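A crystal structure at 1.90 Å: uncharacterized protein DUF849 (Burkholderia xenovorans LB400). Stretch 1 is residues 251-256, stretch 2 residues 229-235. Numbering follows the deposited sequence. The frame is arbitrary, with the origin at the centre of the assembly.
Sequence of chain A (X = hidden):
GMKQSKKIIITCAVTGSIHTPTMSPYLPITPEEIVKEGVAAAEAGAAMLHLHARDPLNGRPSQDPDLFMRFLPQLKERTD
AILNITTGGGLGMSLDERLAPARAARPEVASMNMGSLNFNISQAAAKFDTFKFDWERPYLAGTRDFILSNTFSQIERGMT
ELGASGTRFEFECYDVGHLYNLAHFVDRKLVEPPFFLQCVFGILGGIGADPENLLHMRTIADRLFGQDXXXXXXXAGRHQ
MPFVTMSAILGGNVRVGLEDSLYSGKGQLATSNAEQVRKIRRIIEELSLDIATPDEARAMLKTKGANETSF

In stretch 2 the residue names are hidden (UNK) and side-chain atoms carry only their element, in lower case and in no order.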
ATOM      1  N   GLY A 251      -3.027  -1.984 -16.451  1.00 36.44           N
ATOM      2  CA  GLY A 251      -3.839  -2.963 -17.179  1.00 36.47           C
ATOM      3  C   GLY A 251      -5.305  -2.593 -17.227  1.00 36.42           C
ATOM      4  O   GLY A 251      -6.136  -3.438 -17.567  1.00 36.42           O
ATOM      5  N   GLY A 252      -5.613  -1.319 -16.920  1.00 34.59           N
ATOM      6  CA  GLY A 252      -6.960  -0.795 -16.906  1.00 34.30           C
ATOM      7  C   GLY A 252      -7.351  -0.022 -18.146  1.00 33.94           C
ATOM      8  O   GLY A 252      -6.582   0.090 -19.129  1.00 34.68           O
ATOM      9  N   ASN A 253      -8.564   0.510 -18.078  1.00 33.17           N
ATOM     10  CA  ASN A 253      -9.195   1.268 -19.144  1.00 33.74           C
ATOM     11  C   ASN A 253      -9.248   2.754 -18.773  1.00 33.75           C
ATOM     12  O   ASN A 253      -8.934   3.135 -17.635  1.00 33.05           O
ATOM     13  CB  ASN A 253     -10.570   0.669 -19.419  1.00 34.34           C
ATOM     14  CG  ASN A 253     -10.478  -0.793 -19.819  1.00 37.01           C
ATOM     15  OD1 ASN A 253     -10.169  -1.104 -20.964  1.00 30.76           O
ATOM     16  ND2 ASN A 253     -10.719  -1.697 -18.863  1.00 32.64           N
ATOM     17  N   VAL A 254      -9.635   3.585 -19.738  1.00 32.64           N
ATOM     18  CA  VAL A 254      -9.514   5.030 -19.587  1.00 34.15           C
ATOM     19  C   VAL A 254     -10.778   5.776 -19.965  1.00 34.40           C
ATOM     20  O   VAL A 254     -11.481   5.404 -20.907  1.00 33.17           O
ATOM     21  CB  VAL A 254      -8.309   5.590 -20.424  1.00 35.63           C
ATOM     22  CG1 VAL A 254      -6.987   4.870 -20.048  1.00 34.10           C
ATOM     23  CG2 VAL A 254      -8.551   5.501 -21.917  1.00 36.10           C
ATOM     24  N   ARG A 255     -11.059   6.821 -19.193  1.00 35.00           N
ATOM     25  CA  ARG A 255     -12.144   7.746 -19.471  1.00 34.61           C
ATOM     26  C   ARG A 255     -11.582   9.163 -19.530  1.00 32.78           C
ATOM     27  O   ARG A 255     -10.913   9.597 -18.593  1.00 32.55           O
ATOM     28  CB  ARG A 255     -13.237   7.657 -18.415  1.00 34.18           C
ATOM     29  CG  ARG A 255     -14.207   8.832 -18.456  1.00 33.68           C
ATOM     30  CD  ARG A 255     -15.491   8.541 -17.721  1.00 37.44           C
ATOM     31  NE  ARG A 255     -16.093   9.782 -17.255  1.00 37.42           N
ATOM     32  CZ  ARG A 255     -17.270   9.885 -16.651  1.00 37.81           C
ATOM     33  NH1 ARG A 255     -18.080   8.838 -16.513  1.00 37.37           N
ATOM     34  NH2 ARG A 255     -17.651  11.074 -16.220  1.00 38.47           N
ATOM     35  N   VAL A 256     -11.850   9.850 -20.641  1.00 32.79           N
ATOM     36  CA  VAL A 256     -11.486  11.265 -20.823  1.00 32.73           C
ATOM     37  C   VAL A 256     -12.771  11.961 -21.249  1.00 33.18           C
ATOM     38  O   VAL A 256     -13.831  11.322 -21.294  1.00 33.75           O
ATOM     39  CB  VAL A 256     -10.316  11.473 -21.830  1.00 32.57           C
ATOM     40  CG1 VAL A 256      -9.028  10.779 -21.319  1.00 32.04           C
ATOM     41  CG2 VAL A 256     -10.690  10.989 -23.228  1.00 32.23           C
ATOM     42  N   UNK A 229     -13.651  -8.485 -12.899  1.00 40.30           N
ATOM     43  CA  UNK A 229     -13.849  -7.057 -13.180  1.00 39.72           C
ATOM     44  C   UNK A 229     -12.833  -6.426 -14.133  1.00 38.59           C
ATOM     45  O   UNK A 229     -11.709  -6.898 -14.263  1.00 36.18           O
ATOM     46  c   UNK A 229     -10.069  -5.115 -10.222  1.00 40.72           C
ATOM     47  c   UNK A 229     -10.782  -4.216 -11.004  1.00 38.34           C
ATOM     48  c   UNK A 229     -12.555  -5.857 -11.288  1.00 37.92           C
ATOM     49  c   UNK A 229     -10.585  -6.389  -9.969  1.00 42.61           C
ATOM     50  o   UNK A 229      -8.855  -4.744  -9.716  1.00 43.56           O
ATOM     51  c   UNK A 229     -11.821  -6.742 -10.494  1.00 38.41           C
ATOM     52  c   UNK A 229     -12.014  -4.585 -11.527  1.00 37.30           C
ATOM     53  c   UNK A 229     -13.893  -6.249 -11.864  1.00 38.89           C
ATOM     54  N   UNK A 230     -13.265  -5.333 -14.770  1.00 38.37           N
ATOM     55  CA  UNK A 230     -12.392  -4.468 -15.563  1.00 39.22           C
ATOM     56  C   UNK A 230     -12.271  -3.171 -14.795  1.00 38.20           C
ATOM     57  O   UNK A 230     -13.275  -2.671 -14.273  1.00 39.13           O
ATOM     58  c   UNK A 230     -14.060  -5.949 -18.242  1.00 43.11           C
ATOM     59  c   UNK A 230     -11.628  -6.635 -19.392  1.00 45.17           C
ATOM     60  c   UNK A 230     -12.976  -4.131 -16.917  1.00 40.49           C
ATOM     61  c   UNK A 230     -12.796  -7.314 -19.720  1.00 43.22           C
ATOM     62  c   UNK A 230     -13.999  -6.974 -19.145  1.00 43.59           C
ATOM     63  c   UNK A 230     -12.909  -5.247 -17.882  1.00 40.92           C
ATOM     64  o   UNK A 230     -12.774  -8.350 -20.609  1.00 48.23           O
ATOM     65  c   UNK A 230     -11.692  -5.600 -18.480  1.00 42.53           C
ATOM     66  N   UNK A 231     -11.051  -2.640 -14.733  1.00 37.52           N
ATOM     67  CA  UNK A 231     -10.764  -1.358 -14.096  1.00 36.93           C
ATOM     68  C   UNK A 231     -10.880  -0.273 -15.159  1.00 37.18           C
ATOM     69  O   UNK A 231     -10.406  -0.459 -16.286  1.00 36.22           O
ATOM     70  c   UNK A 231      -7.300  -0.144 -12.614  1.00 37.31           C
ATOM     71  c   UNK A 231      -8.794  -0.043 -12.909  1.00 37.95           C
ATOM     72  c   UNK A 231      -9.609   0.316 -11.662  1.00 39.99           C
ATOM     73  c   UNK A 231      -9.331  -1.334 -13.542  1.00 36.99           C
ATOM     74  N   UNK A 232     -11.559   0.826 -14.812  1.00 35.74           N
ATOM     75  CA  UNK A 232     -11.549   2.046 -15.610  1.00 34.94           C
ATOM     76  C   UNK A 232     -11.299   3.193 -14.623  1.00 35.00           C
ATOM     77  O   UNK A 232     -11.573   3.075 -13.405  1.00 33.80           O
ATOM     78  o   UNK A 232     -12.678   3.323 -17.334  1.00 35.92           O
ATOM     79  c   UNK A 232     -12.820   2.226 -16.432  1.00 35.57           C
ATOM     80  N   UNK A 233     -10.755   4.290 -15.134  1.00 35.27           N
ATOM     81  CA  UNK A 233     -10.398   5.432 -14.307  1.00 34.67           C
ATOM     82  C   UNK A 233     -10.758   6.761 -14.989  1.00 35.70           C
ATOM     83  O   UNK A 233     -10.619   6.900 -16.208  1.00 35.36           O
ATOM     84  c   UNK A 233      -8.465   4.221 -13.090  1.00 34.45           C
ATOM     85  c   UNK A 233      -8.406   6.729 -13.347  1.00 35.25           C
ATOM     86  c   UNK A 233      -8.863   5.431 -13.983  1.00 35.09           C
ATOM     87  N   UNK A 234     -11.268   7.689 -14.185  1.00 35.22           N
ATOM     88  CA  UNK A 234     -11.433   9.092 -14.583  1.00 36.04           C
ATOM     89  C   UNK A 234     -10.864   9.921 -13.437  1.00 35.92           C
ATOM     90  O   UNK A 234     -10.903   9.494 -12.264  1.00 35.40           O
ATOM     91  c   UNK A 234     -13.825   9.874 -13.694  1.00 39.13           C
ATOM     92  c   UNK A 234     -15.269   9.631 -14.045  1.00 39.09           C
ATOM     93  c   UNK A 234     -12.895   9.463 -14.844  1.00 36.28           C
ATOM     94  c   UNK A 234     -13.627  11.356 -13.291  1.00 38.20           C
ATOM     95  N   UNK A 235     -10.352  11.105 -13.762  1.00 35.86           N
ATOM     96  CA  UNK A 235      -9.893  12.050 -12.732  1.00 35.01           C
ATOM     97  C   UNK A 235     -10.232  13.459 -13.171  1.00 35.78           C
ATOM     98  O   UNK A 235     -10.238  13.759 -14.371  1.00 35.65           O
ATOM     99  c   UNK A 235      -8.420  11.879 -12.410  1.00 34.59           C
TER
HETATM  100  O   HOH W   1      -8.927  -3.991 -16.414  1.00 24.41           O
HETATM  101  O   HOH W   2     -13.302   3.258 -20.142  1.00 22.99           O

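Position 229 carries eight side-chain atoms: one carbon, then a ring of six carbons bearing a single oxygen. Its nearest approach, a ring carbon of 229 to Gly252 CA, is 7.8 Å, so it takes no part in the contact. A phenol of this kind is Tyr229.

Position 230 repeats the pattern, seven carbons and one oxygen with a six-membered ring. Its CA-to-CB bond points sideways, and the closest pair is the CB of 230 to Asn253 ND2 at 3.8 Å; the amide lies oblique to the ring. This is Tyr230.

At position 231 there are four carbons, forked at the second. The CB of 231 lies 4.2 Å from Gly252 CA, and the backbone N of 231 donates to the O of water 1 (3.0 Å), which in turn donates to Gly251 O (3.1 Å). The connectivity gives Leu231, with chi1 t and chi2 p. An ideal CB on Gly252 would come within 3.1 Å of Leu231 CD2, so the absent side chain leaves room for this methyl.

Position 232 has one carbon and one oxygen. The oxygen of 232 lies 4.0 Å from Asn253 CB. A hydrogen bond of 2.9 Å joins the oxygen of 232 to the O of water 2. The O of water 2 donates to Val254 O at 2.9 Å. A hydroxymethyl group means Ser232.

Three carbons mark position 233, with two methyls on the carbon attached to CA. The nearest side-chain approach is the CB of 233 to Asn253 O, 4.3 Å; its backbone does the closer work. Branching at CB identifies Val233.

Position 234 again has four carbons forked at the second. Its CB points toward stretch 1, and a terminal carbon of 234 lies over one face of the Arg255 guanidinium, 3.3 Å from Arg255 CZ. The residue is Leu234. The extended arginine, with chi1 to chi3 all t, carries its planar group to this methyl, CD2.

Position 235 has a single carbon, pointing away from stretch 1: Ala235.

The contact rests on neighbouring strands running in the same general direction, 27° apart, with axes approaching to 4.6 Å. Leu231 O accepts twice from one residue, from Asn253 N at 2.7 Å and Asn253 ND2 at 2.9 Å, so the asparagine side chain reinforces its own backbone bond. Arg255 N donates to Val233 O at 3.0 Å, whereas the return bond from Val233 N to Asn253 O is weak, 3.3 Å with an angle of 132°. Packing of Leu234 against Arg255 supplements these backbone bonds, and the two stretches together bury 386 Å².

Stretch 2 229-235: YYLSVLA
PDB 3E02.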